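Local coordinates for protein carboxylesterase (Est-2) (Archaeoglobus fulgidus, PDB 5FRD) that is a thermophilic esterase of the alpha/beta hydrolase family, thought to hydrolyse carboxylic esters, with coenzyme A bound near its active site, at residues A[2-7]-A[13-18]; A[45-50]-A[77-82]; A[121-126]-A[136-141]; A[131-136]-A[153-158]. One frame throughout, in Å; residues are numbered along the deposited sequence.

At the N terminus, contact 1 closes the beta hairpin of strands 3-9 and 12-18, at one edge of the central sheet. Contact 2 follows in series, where residues 77-82, in which helix 65-79 runs out, come back against strand 47-49, the sheet neighbour of strand 12-18. The two touch, through a Leu17–Ala48 backbone pairing and an Arg4–Asp50 salt bridge. On the far side of the chain's centre from contact 2, contacts 3 and 4 cross along the chain and share Val136: helix 132-141 meets helix 122-125 in one and helix 149-160 in the other. These helices are inserted in the chain between strands 106-112 and 192-197, and contact 3 reaches the bound coenzyme A.

Contact 1: residues A[2-7]-A[13-18]; sequences LERVFI and KVSLLK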
# COMPACT_ATOMS: atom_id res chain seq x y z
N LEU A 2 -3.79 6.03 18.77
CA LEU A 2 -3.20 4.81 18.18
C LEU A 2 -2.46 3.99 19.22
O LEU A 2 -1.94 4.52 20.20
CB LEU A 2 -2.27 5.12 17.02
CG LEU A 2 -2.92 5.89 15.88
CD1 LEU A 2 -1.96 5.89 14.70
CD2 LEU A 2 -4.27 5.32 15.46
N GLU A 3 -2.43 2.68 18.97
CA GLU A 3 -1.69 1.73 19.78
C GLU A 3 -0.77 0.96 18.86
O GLU A 3 -1.13 0.70 17.69
CB GLU A 3 -2.63 0.72 20.47
CG GLU A 3 -1.94 -0.10 21.56
CD GLU A 3 -2.64 -1.37 22.01
OE1 GLU A 3 -3.78 -1.65 21.61
OE2 GLU A 3 -2.00 -2.09 22.81
N ARG A 4 0.38 0.59 19.36
CA ARG A 4 1.29 -0.31 18.66
C ARG A 4 1.16 -1.69 19.30
O ARG A 4 1.17 -1.82 20.53
CB ARG A 4 2.71 0.17 18.72
CG ARG A 4 3.67 -0.72 17.94
CD ARG A 4 5.05 -0.17 17.80
NE ARG A 4 5.11 0.99 16.93
CZ ARG A 4 5.19 0.94 15.60
NH1 ARG A 4 5.14 -0.22 14.95
NH2 ARG A 4 5.31 2.07 14.89
N VAL A 5 1.01 -2.71 18.46
CA VAL A 5 0.89 -4.10 18.93
C VAL A 5 1.91 -4.95 18.24
O VAL A 5 2.51 -4.56 17.24
CB VAL A 5 -0.51 -4.68 18.72
CG1 VAL A 5 -1.54 -3.88 19.50
CG2 VAL A 5 -0.87 -4.72 17.24
N PHE A 6 2.10 -6.15 18.78
CA PHE A 6 3.05 -7.11 18.24
C PHE A 6 2.38 -8.47 18.19
O PHE A 6 1.69 -8.84 19.13
CB PHE A 6 4.30 -7.17 19.11
CG PHE A 6 5.08 -5.89 19.12
CD1 PHE A 6 4.77 -4.88 20.01
CD2 PHE A 6 6.08 -5.68 18.19
CE1 PHE A 6 5.48 -3.67 19.99
CE2 PHE A 6 6.80 -4.48 18.17
CZ PHE A 6 6.47 -3.49 19.06
N ILE A 7 2.65 -9.19 17.12
CA ILE A 7 2.23 -10.58 16.91
C ILE A 7 3.43 -11.36 16.42
O ILE A 7 4.50 -10.82 16.13
CB ILE A 7 1.07 -10.69 15.89
CG1 ILE A 7 1.50 -10.27 14.49
CG2 ILE A 7 -0.12 -9.89 16.39
CD1 ILE A 7 0.47 -10.53 13.44
N LYS A 13 8.68 -11.61 14.50
CA LYS A 13 7.91 -10.58 15.20
C LYS A 13 7.42 -9.57 14.17
O LYS A 13 8.23 -9.00 13.43
CB LYS A 13 8.74 -9.90 16.28
CG LYS A 13 8.02 -8.74 16.98
CD LYS A 13 8.78 -8.20 18.20
CE LYS A 13 10.08 -7.47 17.94
NZ LYS A 13 10.11 -6.71 16.66
N VAL A 14 6.11 -9.37 14.17
CA VAL A 14 5.45 -8.39 13.29
C VAL A 14 4.77 -7.36 14.17
O VAL A 14 3.95 -7.69 15.01
CB VAL A 14 4.46 -9.05 12.34
CG1 VAL A 14 3.70 -8.01 11.51
CG2 VAL A 14 5.18 -10.02 11.39
N SER A 15 5.10 -6.08 13.94
CA SER A 15 4.42 -4.98 14.61
C SER A 15 3.33 -4.41 13.72
O SER A 15 3.46 -4.44 12.49
CB SER A 15 5.41 -3.89 14.95
OG SER A 15 4.82 -2.95 15.85
N LEU A 16 2.28 -3.95 14.35
CA LEU A 16 1.20 -3.23 13.67
C LEU A 16 0.83 -2.00 14.47
O LEU A 16 0.95 -1.98 15.69
CB LEU A 16 -0.03 -4.09 13.43
CG LEU A 16 0.20 -5.42 12.68
CD1 LEU A 16 0.41 -6.60 13.64
CD2 LEU A 16 -0.94 -5.74 11.75
N LEU A 17 0.29 -1.00 13.78
CA LEU A 17 -0.40 0.11 14.43
C LEU A 17 -1.87 -0.14 14.31
O LEU A 17 -2.37 -0.61 13.28
CB LEU A 17 -0.04 1.44 13.79
CG LEU A 17 1.38 1.91 13.97
CD1 LEU A 17 1.57 3.22 13.22
CD2 LEU A 17 1.76 2.06 15.43
N LYS A 18 -2.63 0.21 15.34
CA LYS A 18 -4.08 0.06 15.29
C LYS A 18 -4.79 1.27 15.85
O LYS A 18 -4.34 1.91 16.79
CB LYS A 18 -4.59 -1.15 16.03
CG LYS A 18 -4.26 -1.15 17.50
CD LYS A 18 -4.79 -2.39 18.20
CE LYS A 18 -6.26 -2.28 18.55
NZ LYS A 18 -6.74 -3.54 19.18
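Glu3, Val5 and Ile7 pair with Lys18, Leu16 and Val14 as antiparallel hydrogen-bonded pairs, with Arg4–Leu17 and Phe6–Ser15 as the non-hydrogen-bonded pairs between them, the axes of segments 3-7 and 13-18 coming within 4.7 Å at 152°. Arg4, Phe6, Ser15 and Leu17 share one face. There Ser15 OG is the hub: Arg4 NH1 donates to it over 2.9 Å, lying with it in the guanidinium plane, and OG in turn donates to Val5 O at 3.1 Å. Val5 O also takes Leu16 N, and the two donors arrive from opposite faces of the carbonyl plane. The bend at chi3 (-70°) folds the Arg4 guanidinium back over the partner strand, and Leu17 CD2 sits over its centre, 3.6 Å from CZ. Phe6 leans over the same hydroxyl, with Ser15 OG above its ring toward the rim, 3.4 Å from CE2. On the other face, Ile7 lies alongside Val14 while its CD1 reaches Leu16 CD1 at 3.9 Å. Val5 CG2 packs obliquely on Leu16 CB, and its CG1 meets the Lys18 chain crosswise. In the conformers modelled here, Glu3 runs beside the aliphatic part of Lys18 without a salt bridge, and the lysine amine bonds to Tyr47 OH. Arg4 NH1 also makes a salt bridge to Asp50. The hairpin thus carries on one face a chain of polar contacts from Asp50 through Arg4 and Ser15 to the Val5 carbonyl, flanked by Phe6 and Leu17, and on the other an aliphatic seam with the Glu3–Lys18 pair at its end.

Contact 2: residues A[45-50]-A[77-82]; sequences GGYAID and KKTVGK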
# COMPACT_ATOMS: atom_id res chain seq x y z
N GLY A 45 -9.90 3.89 11.41
CA GLY A 45 -9.62 2.73 12.25
C GLY A 45 -8.98 1.61 11.49
O GLY A 45 -8.60 1.77 10.33
N GLY A 46 -8.86 0.47 12.16
CA GLY A 46 -8.26 -0.71 11.58
C GLY A 46 -6.83 -0.94 12.04
O GLY A 46 -6.37 -0.36 13.02
N TYR A 47 -6.12 -1.78 11.29
CA TYR A 47 -4.74 -2.16 11.57
C TYR A 47 -3.85 -1.94 10.37
O TYR A 47 -4.23 -2.29 9.25
CB TYR A 47 -4.68 -3.67 11.88
CG TYR A 47 -5.13 -4.13 13.22
CD1 TYR A 47 -6.48 -4.26 13.48
CD2 TYR A 47 -4.23 -4.43 14.22
CE1 TYR A 47 -6.92 -4.74 14.75
CE2 TYR A 47 -4.66 -4.91 15.47
CZ TYR A 47 -5.98 -5.03 15.70
OH TYR A 47 -6.43 -5.53 16.93
N ALA A 48 -2.66 -1.40 10.60
CA ALA A 48 -1.64 -1.22 9.57
C ALA A 48 -0.41 -2.02 9.92
O ALA A 48 0.15 -1.85 11.00
CB ALA A 48 -1.28 0.25 9.39
N ILE A 49 0.01 -2.88 9.01
CA ILE A 49 1.18 -3.71 9.25
C ILE A 49 2.49 -2.95 9.06
O ILE A 49 2.60 -2.11 8.17
CB ILE A 49 1.13 -4.94 8.35
CG1 ILE A 49 2.17 -5.99 8.77
CG2 ILE A 49 1.27 -4.59 6.88
CD1 ILE A 49 2.04 -7.33 8.03
N ASP A 50 3.51 -3.25 9.87
CA ASP A 50 4.90 -3.00 9.48
C ASP A 50 5.39 -4.27 8.79
O ASP A 50 5.53 -5.30 9.47
CB ASP A 50 5.82 -2.76 10.70
CG ASP A 50 5.71 -1.39 11.32
OD1 ASP A 50 5.40 -0.40 10.63
OD2 ASP A 50 6.10 -1.28 12.53
N LYS A 77 -5.18 -12.34 9.42
CA LYS A 77 -5.92 -13.41 10.09
C LYS A 77 -5.85 -13.29 11.61
O LYS A 77 -6.85 -13.49 12.30
CB LYS A 77 -5.41 -14.78 9.65
CG LYS A 77 -5.79 -15.17 8.25
CD LYS A 77 -5.02 -16.42 7.81
CE LYS A 77 -5.33 -16.81 6.39
NZ LYS A 77 -4.53 -17.99 5.95
N LYS A 78 -4.67 -12.93 12.14
CA LYS A 78 -4.43 -12.86 13.60
C LYS A 78 -4.95 -11.60 14.26
O LYS A 78 -5.00 -11.52 15.49
CB LYS A 78 -2.93 -12.98 13.89
CG LYS A 78 -2.37 -14.39 13.66
CD LYS A 78 -0.84 -14.40 13.74
CE LYS A 78 -0.24 -15.70 13.22
NZ LYS A 78 -0.56 -16.85 14.10
N THR A 79 -5.32 -10.59 13.47
CA THR A 79 -5.77 -9.33 14.03
C THR A 79 -7.25 -9.08 13.81
O THR A 79 -7.99 -8.86 14.76
CB THR A 79 -4.93 -8.14 13.48
OG1 THR A 79 -4.93 -8.18 12.06
CG2 THR A 79 -3.52 -8.18 14.01
N VAL A 80 -7.68 -9.11 12.56
CA VAL A 80 -9.07 -8.81 12.18
C VAL A 80 -9.84 -9.98 11.55
O VAL A 80 -11.06 -9.91 11.48
CB VAL A 80 -9.16 -7.56 11.27
CG1 VAL A 80 -8.85 -6.31 12.10
CG2 VAL A 80 -8.23 -7.65 10.10
N GLY A 81 -9.16 -11.04 11.14
CA GLY A 81 -9.82 -12.22 10.59
C GLY A 81 -10.11 -12.09 9.12
O GLY A 81 -9.60 -12.87 8.33
N LYS A 82 -10.96 -11.11 8.81
CA LYS A 82 -11.26 -10.72 7.43
C LYS A 82 -11.29 -9.20 7.37
O LYS A 82 -11.59 -8.55 8.35
CB LYS A 82 -12.60 -11.27 6.97
CG LYS A 82 -12.71 -12.77 7.07
CD LYS A 82 -14.01 -13.24 6.43
CE LYS A 82 -14.22 -14.74 6.61
NZ LYS A 82 -13.38 -15.56 5.69
O HOH W 1 -8.69 -6.97 16.69
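Tyr47 lays one face of its ring over Thr79, whose CB stands almost exactly above the centre, 3.8 Å from the centroid and 9° off the ring normal: a CH-pi contact. Thr79 CG2 continues the cover toward CE2, also at 3.8 Å. The threonine OG1, set between the backbone N and the carbonyl carbon (chi1 53°), bonds back to Ser75 O in helix 65-79, and the carbon CB faces the ring. Val80 CG1 comes in obliquely beside the CD1–CE1 side of the ring, pressing on CD1 at 3.4 Å. Both side chains run past the tyrosine in the opposite direction to it. A water 2.7 Å from Tyr47 OH and 2.8 Å from Thr79 O bridges the two; Lys18 NZ bonds to the same hydroxyl. An alanine in place of Tyr47 is likely to leave Thr79 and Val80 facing a gap, and to deprive the water and the Lys18 amine of their shared oxygen. Residues 79-80, where helix 65-79 runs out, pack here against strand 47-49 of the central alpha/beta hydrolase sheet. Direct touching is all carbon on ring, while the phenol oxygen is linked to the Thr79 carbonyl through a water.

Contact 3: residues A[121-126]-A[136-141]; sequences LPEILE and VDLMLS. With COA (coenzyme A), chain C.
Ile124 and Leu138 make the apolar centre of this contact, CG1 of the isoleucine lying obliquely against CD2 of the leucine at 3.8 Å. Further out, Ile124 CD1 crosses Met139, 3.8 Å from its CB. The rest of Met139 departs from there, its CG anti to the backbone N (chi1 -176°), and goes on to touch Leu202. Leu138 CD2 also receives the methylene part of Glu123, with CG at 3.6 Å, the two chains crossing nearly at right angles, and the glutamate's aliphatic stem lies on the solvent side of the packing. The hydrogen bonds belong to each helix and to the ligand. Leu121, at the N-cap of helix 122-125, uses its carbonyl twice, accepting from Ile124 N and Leu125 N, while its own N donates to O5P of coenzyme A at 2.9 Å and 167°. On the other helix, Ser141 OG turns back to Leu138 O at 2.7 Å. Ligand packing completes the account: in the conformer modelled, the Leu121 side chain rests against CEP and C6P of the coenzyme. Helices inserted between the sixth and seventh strands of the sheet are the cap of the alpha/beta hydrolase fold, and here the cap borders the coenzyme A site.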
# COMPACT_ATOMS: atom_id res chain seq x y z
N LEU A 121 11.90 2.89 -12.87
CA LEU A 121 12.86 3.63 -13.70
C LEU A 121 14.27 3.23 -13.34
O LEU A 121 14.65 3.33 -12.18
CB LEU A 121 12.75 5.12 -13.45
CG LEU A 121 11.64 5.92 -14.10
CD1 LEU A 121 11.61 7.31 -13.49
CD2 LEU A 121 11.83 5.97 -15.61
N PRO A 122 15.07 2.75 -14.33
CA PRO A 122 16.45 2.41 -14.02
C PRO A 122 17.28 3.53 -13.37
O PRO A 122 18.07 3.28 -12.47
CB PRO A 122 17.02 2.02 -15.38
CG PRO A 122 15.85 1.39 -16.05
CD PRO A 122 14.68 2.26 -15.67
N GLU A 123 17.00 4.76 -13.71
CA GLU A 123 17.65 5.92 -13.06
C GLU A 123 17.38 6.00 -11.54
O GLU A 123 18.18 6.54 -10.77
CB GLU A 123 17.19 7.20 -13.75
CG GLU A 123 17.94 8.46 -13.36
CD GLU A 123 17.65 9.65 -14.27
OE1 GLU A 123 16.75 9.56 -15.13
OE2 GLU A 123 18.33 10.70 -14.12
N ILE A 124 16.24 5.48 -11.09
CA ILE A 124 15.98 5.35 -9.65
C ILE A 124 16.66 4.09 -9.16
O ILE A 124 17.45 4.14 -8.24
CB ILE A 124 14.45 5.32 -9.33
CG1 ILE A 124 13.74 6.64 -9.73
CG2 ILE A 124 14.20 5.03 -7.84
CD1 ILE A 124 12.22 6.64 -9.68
N LEU A 125 16.33 2.94 -9.73
CA LEU A 125 16.69 1.67 -9.16
C LEU A 125 18.21 1.47 -9.16
O LEU A 125 18.76 1.09 -8.13
CB LEU A 125 15.90 0.54 -9.87
CG LEU A 125 16.01 -0.87 -9.34
CD1 LEU A 125 15.53 -0.98 -7.90
CD2 LEU A 125 15.23 -1.83 -10.23
N GLU A 126 18.88 1.79 -10.27
CA GLU A 126 20.34 1.69 -10.36
C GLU A 126 21.02 2.91 -9.72
O GLU A 126 22.13 2.80 -9.21
CB GLU A 126 20.81 1.57 -11.82
CG GLU A 126 20.33 0.35 -12.62
CD GLU A 126 20.43 -0.95 -11.84
OE1 GLU A 126 21.56 -1.48 -11.69
OE2 GLU A 126 19.39 -1.44 -11.38
N VAL A 136 16.74 9.32 -4.87
CA VAL A 136 15.67 9.61 -3.94
C VAL A 136 14.96 10.88 -4.37
O VAL A 136 13.72 10.92 -4.40
CB VAL A 136 16.18 9.69 -2.50
CG1 VAL A 136 15.14 10.31 -1.59
CG2 VAL A 136 16.58 8.31 -2.00
N ASP A 137 15.69 11.94 -4.70
CA ASP A 137 15.07 13.16 -5.15
C ASP A 137 14.24 12.97 -6.43
O ASP A 137 13.16 13.53 -6.55
CB ASP A 137 16.09 14.27 -5.40
CG ASP A 137 16.72 14.79 -4.12
OD1 ASP A 137 16.16 14.61 -3.01
OD2 ASP A 137 17.78 15.43 -4.27
N LEU A 138 14.72 12.15 -7.35
CA LEU A 138 13.96 11.86 -8.58
C LEU A 138 12.65 11.12 -8.27
O LEU A 138 11.57 11.54 -8.68
CB LEU A 138 14.82 11.03 -9.52
CG LEU A 138 14.12 10.56 -10.81
CD1 LEU A 138 13.57 11.72 -11.61
CD2 LEU A 138 15.10 9.71 -11.60
N MET A 139 12.77 10.07 -7.46
CA MET A 139 11.57 9.32 -7.05
C MET A 139 10.57 10.23 -6.34
O MET A 139 9.37 10.23 -6.61
CB MET A 139 11.95 8.16 -6.16
CG MET A 139 10.76 7.30 -5.79
SD MET A 139 11.32 5.87 -4.89
CE MET A 139 9.71 5.19 -4.42
N LEU A 140 11.03 11.06 -5.41
CA LEU A 140 10.10 11.89 -4.66
C LEU A 140 9.51 13.05 -5.45
O LEU A 140 8.37 13.47 -5.19
CB LEU A 140 10.75 12.37 -3.36
CG LEU A 140 10.98 11.19 -2.39
CD1 LEU A 140 11.44 11.73 -1.05
CD2 LEU A 140 9.76 10.31 -2.14
N SER A 141 10.24 13.51 -6.49
CA SER A 141 9.67 14.49 -7.41
C SER A 141 8.45 13.95 -8.16
O SER A 141 7.61 14.71 -8.62
CB SER A 141 10.72 14.98 -8.44
OG SER A 141 11.01 14.02 -9.44
N1A COA C . -0.88 -0.84 -15.96
C2A COA C . -1.21 -0.68 -17.25
N3A COA C . -0.28 -0.72 -18.22
C4A COA C . 1.02 -0.93 -17.93
C5A COA C . 1.46 -1.10 -16.56
C6A COA C . 0.41 -1.06 -15.55
N6A COA C . 0.73 -1.21 -14.25
N7A COA C . 2.79 -1.27 -16.53
C8A COA C . 3.17 -1.23 -17.82
N9A COA C . 2.12 -1.02 -18.63
C1B COA C . 2.19 -0.89 -20.10
C2B COA C . 2.84 0.43 -20.41
O2B COA C . 1.87 1.47 -20.40
C3B COA C . 3.49 0.14 -21.75
O3B COA C . 2.51 0.30 -22.78
P3B COA C . 2.84 1.05 -24.17
O7A COA C . 3.90 0.15 -24.77
O8A COA C . 3.31 2.43 -23.74
O9A COA C . 1.50 1.06 -24.89
C4B COA C . 3.90 -1.32 -21.65
O4B COA C . 3.04 -1.88 -20.64
C5B COA C . 5.35 -1.54 -21.28
O5B COA C . 5.63 -0.88 -20.03
P1A COA C . 6.69 -1.48 -18.99
O1A COA C . 6.49 -2.93 -18.80
O2A COA C . 6.55 -0.59 -17.75
O3A COA C . 8.16 -1.33 -19.62
P2A COA C . 8.88 -0.05 -20.27
O4A COA C . 10.26 -0.58 -20.51
O5A COA C . 8.01 0.53 -21.35
O6A COA C . 8.92 1.11 -19.15
CBP COA C . 9.51 2.27 -17.17
CCP COA C . 9.68 0.97 -17.96
CDP COA C . 10.26 2.12 -15.85
CEP COA C . 10.11 3.42 -17.99
CAP COA C . 8.00 2.50 -16.91
OAP COA C . 7.42 1.33 -16.27
C9P COA C . 7.75 3.72 -16.06
O9P COA C . 7.96 4.83 -16.50
N8P COA C . 7.25 3.52 -14.82
C7P COA C . 6.80 4.59 -13.93
C6P COA C . 7.88 5.12 -13.00
C5P COA C . 8.33 4.23 -11.86
O5P COA C . 9.54 4.04 -11.66
N4P COA C . 7.39 3.72 -11.06
C3P COA C . 7.69 2.96 -9.88
C2P COA C . 6.63 1.90 -9.67
S1P COA C . 6.95 1.06 -8.10

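Contact 4: residues A[131-136]-A[153-158]; sequences EPEKAV and KKRREF
Glu133 OE2 and Arg155 NH2 form a salt bridge at 2.8 Å, nearly straight at 170° about the hydrogen. The oxygen sits at the edge of the guanidinium, in its plane, and is approached on its anti side; carboxylate and guanidinium planes stand 68° apart, so this is a single-point grip and not a paired, coplanar one. A sharp bend at chi2 (-97°) brings the glutamate's carboxylate round to meet Arg155, which stretches out fully extended from CG to NE. Nearer the helix backbones, Val136 CG1 packs 3.8 Å from Phe158 CB and lies at the edge of the phenylalanine ring, with CG2 of the same valine 4.0 Å from that CB. Arg155 CG also approaches Val136 CG1, at 4.2 Å. These contacts join helices 132-141 and 149-160 of the cap over the alpha/beta hydrolase core; the axes of segments 132-136 and 153-158 come within 10.4 Å, their directions opposed but strongly oblique. In the next shell, Arg155 NE makes a second salt bridge, to Asp137 one turn along from Glu133. The two acids bring their carboxylate oxygens close together, a like-charge approach that the shared guanidinium probably offsets. A leucine in place of Arg155 would probably leave Glu133 and Asp137 facing each other without a shared counter-charge, and the Glu133 carboxylate free to turn. Around Phe158, Met139, Leu140 and Leu165 pack against the side chain, while Val136 also touches Leu128 of helix 127-130.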
# COMPACT_ATOMS: atom_id res chain seq x y z
N GLU A 131 24.46 6.88 -6.36
CA GLU A 131 24.24 8.24 -5.84
C GLU A 131 22.83 8.34 -5.28
O GLU A 131 21.93 8.92 -5.90
CB GLU A 131 24.54 9.37 -6.84
CG GLU A 131 24.57 10.75 -6.18
CD GLU A 131 25.18 11.82 -7.06
OE1 GLU A 131 25.58 11.51 -8.21
OE2 GLU A 131 25.25 12.98 -6.59
N PRO A 132 22.64 7.76 -4.07
CA PRO A 132 21.24 7.65 -3.62
C PRO A 132 20.50 8.95 -3.47
O PRO A 132 19.31 8.98 -3.71
CB PRO A 132 21.34 6.88 -2.29
CG PRO A 132 22.77 6.96 -1.88
CD PRO A 132 23.55 7.05 -3.15
N GLU A 133 21.15 10.06 -3.11
CA GLU A 133 20.41 11.30 -2.96
C GLU A 133 19.71 11.72 -4.25
O GLU A 133 18.56 12.17 -4.23
CB GLU A 133 21.33 12.45 -2.48
CG GLU A 133 20.61 13.66 -1.89
CD GLU A 133 20.39 14.79 -2.85
OE1 GLU A 133 21.11 14.85 -3.86
OE2 GLU A 133 19.50 15.65 -2.58
N LYS A 134 20.39 11.58 -5.38
CA LYS A 134 19.81 11.97 -6.66
C LYS A 134 18.63 11.06 -7.02
O LYS A 134 17.61 11.55 -7.55
CB LYS A 134 20.90 11.91 -7.74
CG LYS A 134 20.52 12.45 -9.11
CD LYS A 134 21.69 12.29 -10.08
CE LYS A 134 21.47 13.03 -11.39
NZ LYS A 134 22.63 12.88 -12.31
N ALA A 135 18.77 9.77 -6.71
CA ALA A 135 17.72 8.80 -7.02
C ALA A 135 16.49 9.05 -6.15
O ALA A 135 15.37 8.98 -6.64
CB ALA A 135 18.24 7.40 -6.85
N VAL A 136 16.74 9.32 -4.87
CA VAL A 136 15.67 9.61 -3.94
C VAL A 136 14.96 10.88 -4.37
O VAL A 136 13.72 10.92 -4.40
CB VAL A 136 16.18 9.69 -2.50
CG1 VAL A 136 15.14 10.31 -1.59
CG2 VAL A 136 16.58 8.31 -2.00
N LYS A 153 10.29 15.08 5.23
CA LYS A 153 10.37 13.93 6.12
C LYS A 153 10.59 12.63 5.37
O LYS A 153 11.41 11.82 5.77
CB LYS A 153 9.15 13.76 6.99
CG LYS A 153 9.39 12.72 8.07
CD LYS A 153 8.66 13.10 9.34
CE LYS A 153 8.62 11.94 10.33
NZ LYS A 153 9.93 11.68 11.00
N LYS A 154 9.84 12.43 4.28
CA LYS A 154 9.97 11.19 3.52
C LYS A 154 11.34 11.08 2.88
O LYS A 154 11.91 10.01 2.81
CB LYS A 154 8.88 11.06 2.47
CG LYS A 154 8.94 9.69 1.76
CD LYS A 154 7.62 9.32 1.11
CE LYS A 154 7.56 7.92 0.53
NZ LYS A 154 7.50 6.83 1.53
N ARG A 155 11.87 12.24 2.42
CA ARG A 155 13.21 12.26 1.88
C ARG A 155 14.26 11.79 2.88
O ARG A 155 15.12 10.98 2.58
CB ARG A 155 13.52 13.66 1.35
CG ARG A 155 14.85 13.80 0.65
CD ARG A 155 15.03 15.19 0.05
NE ARG A 155 16.42 15.37 -0.36
CZ ARG A 155 17.41 15.65 0.51
NH1 ARG A 155 17.18 15.72 1.82
NH2 ARG A 155 18.65 15.81 0.07
N ARG A 156 14.16 12.27 4.13
CA ARG A 156 15.09 11.82 5.14
C ARG A 156 14.93 10.34 5.48
O ARG A 156 15.88 9.62 5.69
CB ARG A 156 14.96 12.66 6.42
CG ARG A 156 15.37 14.10 6.21
CD ARG A 156 15.61 14.83 7.53
NE ARG A 156 14.43 14.75 8.36
CZ ARG A 156 13.38 15.55 8.27
NH1 ARG A 156 13.34 16.59 7.43
NH2 ARG A 156 12.35 15.34 9.09
N GLU A 157 13.67 9.90 5.55
CA GLU A 157 13.41 8.47 5.75
C GLU A 157 14.06 7.62 4.67
O GLU A 157 14.70 6.62 4.95
CB GLU A 157 11.90 8.21 5.80
CG GLU A 157 11.21 8.74 7.04
CD GLU A 157 9.72 8.62 7.02
OE1 GLU A 157 9.14 8.32 5.96
OE2 GLU A 157 9.12 8.78 8.12
N PHE A 158 13.87 8.02 3.41
CA PHE A 158 14.47 7.26 2.31
C PHE A 158 16.00 7.25 2.38
O PHE A 158 16.62 6.20 2.17
CB PHE A 158 13.96 7.82 0.98
CG PHE A 158 12.65 7.23 0.48
CD1 PHE A 158 11.81 6.43 1.27
CD2 PHE A 158 12.27 7.49 -0.83
CE1 PHE A 158 10.64 5.92 0.74
CE2 PHE A 158 11.08 7.02 -1.35
CZ PHE A 158 10.28 6.21 -0.57